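Local coordinates for uncharacterized protein MJ1062 (Methanocaldococcus jannaschii, PDB 3EO4) that is of unknown function, but contains a GNAT-type acetyltransferase domain, the part here, and probably transfers acyl and perhaps hexosyl groups, at residues 117-121 / 122-126. Residues are numbered along the deposited sequence; the frame is centred on the assembly and turned at random.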
loop_
_atom_site.group_PDB
_atom_site.type_symbol
_atom_site.label_atom_id
_atom_site.label_comp_id
_atom_site.label_asym_id
_atom_site.label_seq_id
_atom_site.Cartn_x
_atom_site.Cartn_y
_atom_site.Cartn_z
ATOM N N LYS A 117 -1.820 18.314 -19.819
ATOM C CA LYS A 117 -2.690 19.454 -20.078
ATOM C C LYS A 117 -2.360 20.596 -19.105
ATOM O O LYS A 117 -2.320 21.761 -19.495
ATOM C CB LYS A 117 -4.167 19.052 -19.983
ATOM C CG LYS A 117 -5.140 20.034 -20.656
ATOM C CD LYS A 117 -5.145 19.832 -22.203
ATOM C CE LYS A 117 -5.204 21.164 -22.993
ATOM N NZ LYS A 117 -6.498 21.881 -22.847
ATOM N N TRP A 118 -2.127 20.260 -17.843
ATOM C CA TRP A 118 -1.803 21.265 -16.838
ATOM C C TRP A 118 -0.475 21.932 -17.190
ATOM O O TRP A 118 -0.374 23.142 -17.153
ATOM C CB TRP A 118 -1.713 20.609 -15.466
ATOM C CG TRP A 118 -1.242 21.530 -14.360
ATOM C CD1 TRP A 118 -1.973 22.493 -13.734
ATOM C CD2 TRP A 118 0.069 21.561 -13.751
ATOM N NE1 TRP A 118 -1.203 23.137 -12.784
ATOM C CE2 TRP A 118 0.047 22.569 -12.762
ATOM C CE3 TRP A 118 1.257 20.860 -13.969
ATOM C CZ2 TRP A 118 1.165 22.875 -11.974
ATOM C CZ3 TRP A 118 2.362 21.153 -13.179
ATOM C CH2 TRP A 118 2.312 22.159 -12.197
ATOM N N LEU A 119 0.533 21.140 -17.545
ATOM C CA LEU A 119 1.850 21.678 -17.983
ATOM C C LEU A 119 1.779 22.634 -19.176
ATOM O O LEU A 119 2.378 23.726 -19.166
ATOM C CB LEU A 119 2.801 20.530 -18.344
ATOM C CG LEU A 119 3.270 19.648 -17.208
ATOM C CD1 LEU A 119 3.995 18.451 -17.821
ATOM C CD2 LEU A 119 4.205 20.457 -16.249
ATOM N N LYS A 120 1.056 22.188 -20.209
ATOM C CA LYS A 120 0.832 22.956 -21.423
ATOM C C LYS A 120 0.192 24.316 -21.139
ATOM O O LYS A 120 0.612 25.336 -21.687
ATOM C CB LYS A 120 -0.061 22.178 -22.395
ATOM C CG LYS A 120 -0.193 22.831 -23.737
ATOM C CD LYS A 120 -0.918 21.935 -24.739
ATOM C CE LYS A 120 -1.028 22.638 -26.085
ATOM N NZ LYS A 120 -0.798 21.657 -27.209
ATOM N N ASN A 121 -0.803 24.321 -20.272
ATOM C CA ASN A 121 -1.604 25.509 -20.061
ATOM C C ASN A 121 -0.837 26.637 -19.354
ATOM O O ASN A 121 -1.169 27.812 -19.514
ATOM C CB ASN A 121 -2.853 25.150 -19.270
ATOM C CG ASN A 121 -3.933 24.528 -20.135
ATOM O OD1 ASN A 121 -3.826 24.470 -21.376
ATOM N ND2 ASN A 121 -5.006 24.083 -19.484
ATOM N N ILE A 122 0.177 26.254 -18.575
ATOM C CA ILE A 122 1.082 27.214 -17.951
ATOM C C ILE A 122 2.370 27.483 -18.724
ATOM O O ILE A 122 3.246 28.197 -18.222
ATOM C CB ILE A 122 1.417 26.862 -16.487
ATOM C CG1 ILE A 122 1.987 25.452 -16.375
ATOM C CG2 ILE A 122 0.171 27.089 -15.588
ATOM C CD1 ILE A 122 2.540 25.188 -15.044
ATOM N N GLY A 123 2.472 26.915 -19.925
ATOM C CA GLY A 123 3.489 27.296 -20.874
ATOM C C GLY A 123 4.700 26.406 -21.081
ATOM O O GLY A 123 5.657 26.842 -21.703
ATOM N N TYR A 124 4.685 25.176 -20.566
ATOM C CA TYR A 124 5.691 24.191 -20.961
ATOM C C TYR A 124 5.431 23.756 -22.391
ATOM O O TYR A 124 4.287 23.715 -22.837
ATOM C CB TYR A 124 5.695 22.968 -20.022
ATOM C CG TYR A 124 6.220 23.313 -18.651
ATOM C CD1 TYR A 124 7.613 23.304 -18.396
ATOM C CD2 TYR A 124 5.343 23.657 -17.598
ATOM C CE1 TYR A 124 8.115 23.610 -17.135
ATOM C CE2 TYR A 124 5.844 23.963 -16.327
ATOM C CZ TYR A 124 7.238 23.964 -16.111
ATOM O OH TYR A 124 7.770 24.307 -14.876
ATOM N N LYS A 125 6.495 23.422 -23.102
ATOM C CA LYS A 125 6.399 22.997 -24.497
ATOM C C LYS A 125 6.875 21.539 -24.682
ATOM O O LYS A 125 6.582 20.923 -25.709
ATOM C CB LYS A 125 7.164 23.972 -25.421
ATOM C CG LYS A 125 6.706 25.479 -25.380
ATOM C CD LYS A 125 5.328 25.715 -26.051
ATOM C CE LYS A 125 5.055 27.197 -26.449
ATOM N NZ LYS A 125 4.628 28.133 -25.320
ATOM N N LYS A 126 7.599 21.000 -23.688
ATOM C CA LYS A 126 8.066 19.602 -23.688
ATOM C C LYS A 126 7.940 18.955 -22.308
ATOM O O LYS A 126 7.854 19.664 -21.285
ATOM C CB LYS A 126 9.548 19.480 -24.084
ATOM C CG LYS A 126 10.084 20.578 -24.909
ATOM C CD LYS A 126 11.581 20.697 -24.723
ATOM C CE LYS A 126 12.229 21.124 -26.024
ATOM N NZ LYS A 126 11.863 20.168 -27.150
#
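One face of the W118 indole carries the CD1 methyl of I122. This is a CH-pi contact: I122 CD1 sits 4.1 Å from the centroid of the W118 six-membered ring, nearly on the ring normal. W65 packs edge-to-face with the same indole. At the edge of the Y124 ring, close to its plane, lie I122 CD1 and the carbonyl oxygen of L119, with L119 O 3.4 Å from Y124 CD2. L119 CD2 stands off the plane of the Y124 ring, just beyond its CD2-CE2 rim, 3.7 Å from Y124 CD2. Y124 CG stands anti to its carbonyl carbon (chi1 -70°), which turns the ring back toward L119.

The backbone forms a Schellman motif that ends helix 107-121. Y124 N donates a hydrogen bond to L119 O at 3.1 Å, and G123 N donates one to K120 O at 3.0 Å. G123 is the C-prime residue, with positive phi (103°). I122 N adds only weak hydrogen bonds, to W118 O and L119 O.

Y124 OH is hydrogen-bonded to L86 O, and I122, G123 and Y124 line a pocket holding a polyether, probably from the crystallisation liquor. With an alanine in place of Y124, L119 CD2 would probably lose its aromatic neighbour and L86 O this hydroxyl partner. The Schellman bonds thus give the last-turn carbonyls of L119 and K120 donors from the turn. I122 on W118 and Y124 on L119 add apolar contacts where the chain leaves helix 107-121 toward strand 126-132.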